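Local coordinates for hypothetical protein AQ_328 (Aquifex aeolicus, PDB 1R4V) that is of unknown function but adopts an ancestral-type histone fold and may take part in protein heterodimerization, at residues F29-H34 with E101-V106; K95-I100 with Y131-G136; N54-A59 with G137-H142. All blocks are in the same frame, centred on the assembly; numbering follows the deposited sequence.

Contact 1: F29-H34 with E101-V106; sequences FDKLDH and EQDMGV. With ZN (zinc ion), chain C; CAC (cacodylate ion), chain D.
An Asx turn at D103, in the loop that links helix 88-98 to helix 106-113 of this histone fold, packs against K31 and L32 in the first turn of helix 29-40. D103 OD2 accepts from G105 N at 3.0 Å, the donor coming from above the carboxylate plane, 45° out of it. G105, at the N-cap of helix 106-113, has a positive phi of 91°. A side chain there would press on K31 CB, which lies 3.8 Å from G105 N. The other carboxylate oxygen forms a salt bridge with the lysine, NZ to OD1, but the modelled place of OD1 is doubtful; E108 is a long, weak second partner of NZ. K31 reaches across with CG anti to its own carbonyl carbon (chi1 -65°) and a bend farther along the chain. Water 1 ties the backbones together, donating to K31 O at 2.7 Å and to D103 O at 2.8 Å. It also accepts from Q102 NE2, whose side chain runs at about a right angle to that of H34 and meets the imidazole at its CD2 edge. L32 contributes CB, 3.5 Å from the carbonyl O of M104, a selenomethionine whose side chain turns inward to touch F97 and L140. On the side of helix 29-40 turned away from the loop, a zinc ion is held by D33 OD2 at 2.0 Å, two waters and O1 of a cacodylate, probably from the crystallisation liquor; the second cacodylate oxygen, O2, accepts a hydrogen bond from H34 ND1.

Contact 2: K95-I100 with Y131-G136; sequences KNFQKI and YRNIMG
R132 and N133, one turn ahead of G136 on helix 131-149, meet F97 and Q98 at the end of helix 88-98. R132 comes first: its carbonyl O lies 3.5 Å from F97 CE2, and its NH2 approaches the same carbon obliquely. The main polar tie of this guanidinium points elsewhere, NE forming a salt bridge with D107 on helix 106-113. N133 follows, with OD1 in the plane of the F97 ring and 3.8 Å from CE2, so the amide oxygen faces the aromatic edge. The same oxygen lies 3.4 Å from Q98 CG. Beyond it the two side chains cross at about a right angle, their amide planes 76° apart; although N133 ND2 is near Q98 OE1, the angle is too poor for a hydrogen bond, and ND2 donates to E130 OE1 instead. G136 closes the segment and lies against the F97 ring. Its CA sits over the centre of that ring, 3.5 Å from the centroid and 9° off the ring normal, a CH-pi contact. A side chain on G136 would run into F97 CD2, so the bare backbone leaves just the room the ring takes. F97 CG stands anti to the backbone N (chi1 172°), which directs the side chain toward G136. An alanine in place of F97 would probably open a gap over G136 CA and leave M104 and V106 without the ring they pack on. A phenylalanine ring lying over a glycine CA thus joins the end of helix 88-98 to the long helix 131-149, the kind of extended helix, flanked by shorter ones, on which a histone fold is built.

Contact 3: N54-A59 with G137-H142; sequences NSVKAA and GLLLMH
S55 and H142 supply the polar part of this crossing between helix 46-62 and helix 131-149, whose local axes approach to 9.9 Å at 122°. S55 OG lies in the plane of the imidazole and shares a 2.7 Å hydrogen bond with H142 NE2, in which either group could be the donor. The other ring nitrogen turns back on its own helix: H142 ND1 donates to L138 O over 2.7 Å, from 37° above the carbonyl plane. That oxygen also accepts the helical N-H of H142, which reaches it from the opposite face. H142 CG is anti to the carbonyl carbon (chi1 -79°), beside the backbone N. The CH-pi part comes from V56, whose CG2 rests over one face of the imidazole, 3.9 Å from the centroid and offset toward the rim. Aliphatic packing fills in around it. V56 CG2 also meets L139 CD2, while its other methyl, CG1, lies 3.9 Å from L138 CB. One turn on, A59 CB lies 4.0 Å from L138 CD2, and it approaches the H142 ring at its edge. Helix 157-168 adds to this region, V167 touching both S55 and H142, and A164 touching S55. Every residue that touches here is buried near the centre of the chain, so an imidazole that would be costly to bury bare has both nitrogens hydrogen-bonded. Hydrogen-bonded at both nitrogens and covered by V56 on one face, the H142 ring is likely to have little freedom to flip.

Overall arrangement
From the N terminus, helix 29-40 opens contact 1 and helix 46-62 opens contact 3. The end of helix 88-98 then opens contact 2 just before residues 101-106 close the first loop onto helix 29-40. Helix 131-149 closes the other two, first at 131-136 for contact 2, then at 137-142 for contact 3. Contact 2 is therefore nested inside contact 3, while contact 1 crosses both. Consecutive turns of helix 131-149 thus hold helix 88-98 and helix 46-62. V106 joins all three sites, its CG2 touching F97 CZ and L139 CD1, and M135 CG packs on V56 CG1 between contacts 2 and 3.

Contact 1: F29-H34 with E101-V106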
loop_
_atom_site.group_PDB
_atom_site.type_symbol
_atom_site.label_atom_id
_atom_site.label_comp_id
_atom_site.label_asym_id
_atom_site.label_seq_id
_atom_site.Cartn_x
_atom_site.Cartn_y
_atom_site.Cartn_z
ATOM N N PHE A 29 -0.294 13.619 0.950
ATOM C CA PHE A 29 -0.322 13.715 -0.523
ATOM C C PHE A 29 0.899 14.490 -0.976
ATOM O O PHE A 29 1.708 14.051 -1.796
ATOM C CB PHE A 29 -1.591 14.425 -1.004
ATOM C CG PHE A 29 -2.828 13.567 -1.105
ATOM C CD1 PHE A 29 -3.146 12.607 -0.153
ATOM C CD2 PHE A 29 -3.699 13.742 -2.173
ATOM C CE1 PHE A 29 -4.285 11.852 -0.259
ATOM C CE2 PHE A 29 -4.844 12.977 -2.293
ATOM C CZ PHE A 29 -5.143 12.032 -1.331
ATOM N N ASP A 30 1.009 15.687 -0.410
ATOM C CA ASP A 30 2.205 16.513 -0.463
ATOM C C ASP A 30 3.510 15.707 -0.502
ATOM O O ASP A 30 4.247 15.735 -1.476
ATOM C CB ASP A 30 2.128 17.426 0.773
ATOM C CG ASP A 30 1.289 16.787 1.916
ATOM O OD1 ASP A 30 1.822 16.152 2.882
ATOM O OD2 ASP A 30 0.035 16.862 1.845
ATOM N N LYS A 31 3.778 14.947 0.556
ATOM C CA LYS A 31 5.021 14.201 0.739
ATOM C C LYS A 31 5.173 13.017 -0.198
ATOM O O LYS A 31 6.292 12.660 -0.608
ATOM C CB LYS A 31 5.076 13.723 2.195
ATOM C CG LYS A 31 5.175 14.943 3.112
ATOM C CD LYS A 31 4.700 14.709 4.523
ATOM C CE LYS A 31 5.704 13.951 5.303
ATOM N NZ LYS A 31 5.739 14.516 6.702
ATOM N N LEU A 32 4.041 12.395 -0.515
ATOM C CA LEU A 32 4.033 11.280 -1.454
ATOM C C LEU A 32 4.346 11.814 -2.841
ATOM O O LEU A 32 5.195 11.267 -3.529
ATOM C CB LEU A 32 2.672 10.606 -1.450
ATOM C CG LEU A 32 2.583 9.324 -2.304
ATOM C CD1 LEU A 32 3.393 8.194 -1.709
ATOM C CD2 LEU A 32 1.135 8.951 -2.461
ATOM N N ASP A 33 3.643 12.884 -3.217
ATOM C CA ASP A 33 3.794 13.572 -4.502
ATOM C C ASP A 33 5.254 13.896 -4.694
ATOM O O ASP A 33 5.906 13.490 -5.662
ATOM C CB ASP A 33 2.894 14.807 -4.477
ATOM C CG ASP A 33 3.036 15.727 -5.680
ATOM O OD1 ASP A 33 3.788 15.462 -6.636
ATOM O OD2 ASP A 33 2.399 16.796 -5.701
ATOM N N HIS A 34 5.785 14.609 -3.709
ATOM C CA HIS A 34 7.179 14.987 -3.701
ATOM C C HIS A 34 8.136 13.781 -3.768
ATOM O O HIS A 34 9.082 13.816 -4.546
ATOM C CB HIS A 34 7.417 15.916 -2.501
ATOM C CG HIS A 34 8.745 16.576 -2.522
ATOM N ND1 HIS A 34 8.898 17.923 -2.776
ATOM C CD2 HIS A 34 9.985 16.073 -2.333
ATOM C CE1 HIS A 34 10.182 18.225 -2.718
ATOM N NE2 HIS A 34 10.861 17.122 -2.452
ATOM N N GLU A 101 14.838 6.702 4.256
ATOM C CA GLU A 101 14.941 7.705 5.321
ATOM C C GLU A 101 13.913 8.827 5.177
ATOM O O GLU A 101 13.349 9.281 6.179
ATOM C CB GLU A 101 16.367 8.269 5.392
ATOM C CG GLU A 101 17.406 7.161 5.541
ATOM C CD GLU A 101 18.656 7.544 6.320
ATOM O OE1 GLU A 101 18.996 8.749 6.403
ATOM O OE2 GLU A 101 19.307 6.613 6.858
ATOM N N GLN A 102 13.666 9.253 3.939
ATOM C CA GLN A 102 12.687 10.298 3.646
ATOM C C GLN A 102 11.271 9.891 4.017
ATOM O O GLN A 102 10.850 8.755 3.786
ATOM C CB GLN A 102 12.711 10.669 2.165
ATOM C CG GLN A 102 11.695 11.758 1.756
ATOM C CD GLN A 102 12.050 12.423 0.435
ATOM O OE1 GLN A 102 13.222 12.443 0.066
ATOM N NE2 GLN A 102 11.056 12.958 -0.278
ATOM N N ASP A 103 10.544 10.837 4.591
ATOM C CA ASP A 103 9.158 10.647 4.934
ATOM C C ASP A 103 8.343 10.846 3.649
ATOM O O ASP A 103 8.365 11.941 3.091
ATOM C CB ASP A 103 8.799 11.675 5.987
ATOM C CG ASP A 103 7.382 11.559 6.465
ATOM O OD1 ASP A 103 7.023 12.436 7.283
ATOM O OD2 ASP A 103 6.568 10.677 6.103
HETATM N N MSE A 104 7.636 9.814 3.180
HETATM C CA MSE A 104 6.767 9.953 1.993
HETATM C C MSE A 104 5.285 10.009 2.338
HETATM O O MSE A 104 4.428 9.860 1.470
HETATM C CB MSE A 104 7.061 8.877 0.960
HETATM C CG MSE A 104 6.689 7.470 1.381
HETATM SE SE MSE A 104 6.983 6.052 0.015
HETATM C CE MSE A 104 8.898 5.769 0.244
ATOM N N GLY A 105 4.979 10.247 3.605
ATOM C CA GLY A 105 3.626 10.508 4.080
ATOM C C GLY A 105 2.872 9.260 4.512
ATOM O O GLY A 105 1.667 9.325 4.706
ATOM N N VAL A 106 3.557 8.136 4.674
ATOM C CA VAL A 106 2.875 6.850 4.889
ATOM C C VAL A 106 1.979 6.862 6.119
ATOM O O VAL A 106 0.859 6.361 6.062
ATOM C CB VAL A 106 3.855 5.658 4.882
ATOM C CG1 VAL A 106 3.137 4.351 5.181
ATOM C CG2 VAL A 106 4.533 5.527 3.525
HETATM ZN ZN ZN C . 2.723 18.542 -6.606
HETATM AS AS CAC D . 4.927 19.587 -4.169
HETATM O O1 CAC D . 4.144 19.592 -5.719
HETATM O O2 CAC D . 6.485 18.817 -4.067
HETATM C C1 CAC D . 5.122 21.431 -3.505
HETATM C C2 CAC D . 3.697 18.542 -3.055
HETATM O O HOH W 1 8.588 13.373 0.696
HETATM O O HOH W 2 3.272 17.967 -8.562
HETATM O O HOH W 3 1.826 20.245 -5.906
#

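Contact 2: K95-I100 with Y131-G136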
loop_
_atom_site.group_PDB
_atom_site.type_symbol
_atom_site.label_atom_id
_atom_site.label_comp_id
_atom_site.label_asym_id
_atom_site.label_seq_id
_atom_site.Cartn_x
_atom_site.Cartn_y
_atom_site.Cartn_z
ATOM N N LYS A 95 10.825 -4.639 2.944
ATOM C CA LYS A 95 12.200 -4.438 3.404
ATOM C C LYS A 95 12.869 -3.211 2.792
ATOM O O LYS A 95 13.555 -2.467 3.507
ATOM C CB LYS A 95 13.046 -5.673 3.120
ATOM C CG LYS A 95 12.778 -6.829 4.057
ATOM C CD LYS A 95 13.642 -8.047 3.680
ATOM C CE LYS A 95 13.041 -9.375 4.181
ATOM N NZ LYS A 95 12.574 -9.288 5.595
ATOM N N ASN A 96 12.693 -3.006 1.488
ATOM C CA ASN A 96 13.239 -1.823 0.817
ATOM C C ASN A 96 12.622 -0.555 1.383
ATOM O O ASN A 96 13.327 0.443 1.539
ATOM C CB ASN A 96 13.018 -1.795 -0.699
ATOM C CG ASN A 96 13.767 -2.879 -1.447
ATOM O OD1 ASN A 96 14.706 -3.496 -0.939
ATOM N ND2 ASN A 96 13.332 -3.125 -2.681
ATOM N N PHE A 97 11.326 -0.581 1.682
ATOM C CA PHE A 97 10.666 0.575 2.279
ATOM C C PHE A 97 11.262 0.958 3.634
ATOM O O PHE A 97 11.446 2.152 3.918
ATOM C CB PHE A 97 9.153 0.406 2.432
ATOM C CG PHE A 97 8.513 1.516 3.226
ATOM C CD1 PHE A 97 8.313 2.761 2.657
ATOM C CD2 PHE A 97 8.141 1.326 4.552
ATOM C CE1 PHE A 97 7.745 3.797 3.395
ATOM C CE2 PHE A 97 7.562 2.347 5.288
ATOM C CZ PHE A 97 7.372 3.591 4.709
ATOM N N GLN A 98 11.550 -0.035 4.463
ATOM C CA GLN A 98 12.082 0.210 5.799
ATOM C C GLN A 98 13.460 0.872 5.764
ATOM O O GLN A 98 13.834 1.548 6.716
ATOM C CB GLN A 98 12.104 -1.084 6.623
ATOM C CG GLN A 98 10.692 -1.584 6.932
ATOM C CD GLN A 98 10.599 -3.051 7.370
ATOM O OE1 GLN A 98 9.757 -3.384 8.203
ATOM N NE2 GLN A 98 11.433 -3.920 6.810
ATOM N N LYS A 99 14.213 0.706 4.681
ATOM C CA LYS A 99 15.496 1.378 4.573
ATOM C C LYS A 99 15.419 2.791 3.970
ATOM O O LYS A 99 16.457 3.434 3.836
ATOM C CB LYS A 99 16.574 0.472 3.956
ATOM C CG LYS A 99 16.384 -0.141 2.600
ATOM C CD LYS A 99 17.298 -1.365 2.460
ATOM C CE LYS A 99 17.382 -1.839 1.006
ATOM N NZ LYS A 99 17.568 -3.323 0.901
ATOM N N ILE A 100 14.228 3.297 3.664
ATOM C CA ILE A 100 14.060 4.666 3.165
ATOM C C ILE A 100 14.014 5.657 4.329
ATOM O O ILE A 100 13.237 5.489 5.267
ATOM C CB ILE A 100 12.802 4.788 2.279
ATOM C CG1 ILE A 100 13.011 3.979 0.999
ATOM C CG2 ILE A 100 12.500 6.245 1.918
ATOM C CD1 ILE A 100 11.772 3.790 0.207
ATOM N N TYR A 131 1.561 -1.925 10.089
ATOM C CA TYR A 131 0.782 -1.465 8.952
ATOM C C TYR A 131 1.515 -0.412 8.147
ATOM O O TYR A 131 1.332 -0.321 6.934
ATOM C CB TYR A 131 -0.555 -0.891 9.415
ATOM C CG TYR A 131 -1.678 -1.847 9.659
ATOM C CD1 TYR A 131 -1.499 -3.242 9.685
ATOM C CD2 TYR A 131 -2.959 -1.350 9.855
ATOM C CE1 TYR A 131 -2.574 -4.107 9.924
ATOM C CE2 TYR A 131 -4.041 -2.204 10.068
ATOM C CZ TYR A 131 -3.848 -3.571 10.094
ATOM O OH TYR A 131 -4.946 -4.344 10.325
ATOM N N ARG A 132 2.314 0.428 8.798
ATOM C CA ARG A 132 3.056 1.432 8.035
ATOM C C ARG A 132 4.087 0.808 7.091
ATOM O O ARG A 132 4.280 1.272 5.971
ATOM C CB ARG A 132 3.670 2.482 8.969
ATOM C CG ARG A 132 4.778 1.977 9.890
ATOM C CD ARG A 132 5.304 3.076 10.832
ATOM N NE ARG A 132 5.518 4.300 10.064
ATOM C CZ ARG A 132 6.541 4.495 9.241
ATOM N NH1 ARG A 132 6.612 5.646 8.590
ATOM N NH2 ARG A 132 7.494 3.577 9.067
ATOM N N ASN A 133 4.740 -0.268 7.525
ATOM C CA ASN A 133 5.703 -0.977 6.693
ATOM C C ASN A 133 5.008 -1.711 5.558
ATOM O O ASN A 133 5.494 -1.708 4.449
ATOM C CB ASN A 133 6.562 -1.911 7.524
ATOM C CG ASN A 133 7.406 -1.127 8.509
ATOM O OD1 ASN A 133 7.908 -0.041 8.189
ATOM N ND2 ASN A 133 7.521 -1.647 9.723
ATOM N N ILE A 134 3.868 -2.319 5.836
ATOM C CA ILE A 134 3.113 -3.018 4.787
ATOM C C ILE A 134 2.652 -2.038 3.719
ATOM O O ILE A 134 2.802 -2.303 2.518
ATOM C CB ILE A 134 1.935 -3.763 5.407
ATOM C CG1 ILE A 134 2.471 -4.876 6.315
ATOM C CG2 ILE A 134 1.038 -4.333 4.317
ATOM C CD1 ILE A 134 1.420 -5.556 7.171
HETATM N N MSE A 135 2.091 -0.910 4.145
HETATM C CA MSE A 135 1.599 0.085 3.212
HETATM C C MSE A 135 2.729 0.713 2.426
HETATM O O MSE A 135 2.592 0.951 1.242
HETATM C CB MSE A 135 0.801 1.183 3.905
HETATM C CG MSE A 135 -0.281 1.674 2.914
HETATM SE SE MSE A 135 -0.930 3.318 3.560
HETATM C CE MSE A 135 -1.605 4.226 1.873
ATOM N N GLY A 136 3.831 1.009 3.096
ATOM C CA GLY A 136 5.019 1.508 2.428
ATOM C C GLY A 136 5.549 0.569 1.366
ATOM O O GLY A 136 5.889 1.023 0.286
#

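Contact 3: N54-A59 with G137-H142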
loop_
_atom_site.group_PDB
_atom_site.type_symbol
_atom_site.label_atom_id
_atom_site.label_comp_id
_atom_site.label_asym_id
_atom_site.label_seq_id
_atom_site.Cartn_x
_atom_site.Cartn_y
_atom_site.Cartn_z
ATOM N N ASN A 54 -6.495 3.892 -3.532
ATOM C CA ASN A 54 -7.591 2.936 -3.546
ATOM C C ASN A 54 -7.064 1.545 -3.906
ATOM O O ASN A 54 -7.538 0.564 -3.358
ATOM C CB ASN A 54 -8.725 3.338 -4.471
ATOM C CG ASN A 54 -9.562 4.481 -3.915
ATOM O OD1 ASN A 54 -9.567 4.750 -2.712
ATOM N ND2 ASN A 54 -10.296 5.149 -4.804
ATOM N N SER A 55 -6.080 1.477 -4.797
ATOM C CA SER A 55 -5.463 0.220 -5.191
ATOM C C SER A 55 -4.625 -0.359 -4.041
ATOM O O SER A 55 -4.648 -1.567 -3.787
ATOM C CB SER A 55 -4.639 0.411 -6.468
ATOM O OG SER A 55 -3.991 -0.789 -6.821
ATOM N N VAL A 56 -3.882 0.497 -3.335
ATOM C CA VAL A 56 -3.118 0.079 -2.165
ATOM C C VAL A 56 -4.060 -0.505 -1.105
ATOM O O VAL A 56 -3.822 -1.584 -0.545
ATOM C CB VAL A 56 -2.243 1.243 -1.619
ATOM C CG1 VAL A 56 -1.655 0.902 -0.266
ATOM C CG2 VAL A 56 -1.135 1.574 -2.612
ATOM N N LYS A 57 -5.164 0.185 -0.840
ATOM C CA LYS A 57 -6.144 -0.240 0.142
ATOM C C LYS A 57 -6.772 -1.565 -0.251
ATOM O O LYS A 57 -6.969 -2.424 0.618
ATOM C CB LYS A 57 -7.222 0.837 0.277
ATOM C CG LYS A 57 -8.376 0.569 1.247
ATOM C CD LYS A 57 -9.394 1.743 1.178
ATOM C CE LYS A 57 -10.529 1.533 2.173
ATOM N NZ LYS A 57 -11.444 2.710 2.311
ATOM N N ALA A 58 -7.141 -1.718 -1.518
ATOM C CA ALA A 58 -7.641 -3.011 -2.040
ATOM C C ALA A 58 -6.672 -4.194 -1.836
ATOM O O ALA A 58 -7.038 -5.249 -1.321
ATOM C CB ALA A 58 -8.028 -2.875 -3.500
ATOM N N ALA A 59 -5.422 -3.990 -2.227
ATOM C CA ALA A 59 -4.357 -4.954 -2.094
ATOM C C ALA A 59 -4.133 -5.325 -0.625
ATOM O O ALA A 59 -3.984 -6.513 -0.306
ATOM C CB ALA A 59 -3.078 -4.425 -2.706
ATOM N N GLY A 137 5.581 -0.728 1.646
ATOM C CA GLY A 137 5.898 -1.761 0.665
ATOM C C GLY A 137 4.925 -1.834 -0.501
ATOM O O GLY A 137 5.322 -2.024 -1.660
ATOM N N LEU A 138 3.641 -1.706 -0.209
ATOM C CA LEU A 138 2.604 -1.686 -1.242
ATOM C C LEU A 138 2.746 -0.448 -2.127
ATOM O O LEU A 138 2.526 -0.511 -3.324
ATOM C CB LEU A 138 1.204 -1.758 -0.629
ATOM C CG LEU A 138 0.800 -3.119 -0.068
ATOM C CD1 LEU A 138 -0.454 -2.948 0.754
ATOM C CD2 LEU A 138 0.655 -4.182 -1.179
ATOM N N LEU A 139 3.139 0.681 -1.559
ATOM C CA LEU A 139 3.370 1.895 -2.338
ATOM C C LEU A 139 4.556 1.728 -3.278
ATOM O O LEU A 139 4.450 2.083 -4.462
ATOM C CB LEU A 139 3.522 3.100 -1.420
ATOM C CG LEU A 139 2.216 3.657 -0.861
ATOM C CD1 LEU A 139 2.591 4.538 0.328
ATOM C CD2 LEU A 139 1.439 4.451 -1.899
ATOM N N LEU A 140 5.657 1.157 -2.792
ATOM C CA LEU A 140 6.833 0.939 -3.627
ATOM C C LEU A 140 6.571 -0.067 -4.703
ATOM O O LEU A 140 7.047 0.113 -5.814
ATOM C CB LEU A 140 8.033 0.438 -2.841
ATOM C CG LEU A 140 8.590 1.467 -1.853
ATOM C CD1 LEU A 140 9.841 0.863 -1.247
ATOM C CD2 LEU A 140 8.866 2.816 -2.494
HETATM N N MSE A 141 5.844 -1.132 -4.355
HETATM C CA MSE A 141 5.403 -2.079 -5.368
HETATM C C MSE A 141 4.579 -1.452 -6.489
HETATM O O MSE A 141 4.856 -1.693 -7.670
HETATM C CB MSE A 141 4.652 -3.223 -4.730
HETATM C CG MSE A 141 4.253 -4.188 -5.792
HETATM SE SE MSE A 141 2.320 -3.985 -6.250
HETATM C CE MSE A 141 2.166 -5.604 -7.379
ATOM N N HIS A 142 3.586 -0.648 -6.138
ATOM C CA HIS A 142 2.809 0.095 -7.120
ATOM C C HIS A 142 3.670 1.031 -7.967
ATOM O O HIS A 142 3.445 1.114 -9.153
ATOM C CB HIS A 142 1.685 0.906 -6.482
ATOM C CG HIS A 142 0.488 0.090 -6.135
ATOM N ND1 HIS A 142 0.470 -0.789 -5.072
ATOM C CD2 HIS A 142 -0.739 0.026 -6.700
ATOM C CE1 HIS A 142 -0.721 -1.357 -4.996
ATOM N NE2 HIS A 142 -1.469 -0.882 -5.977
#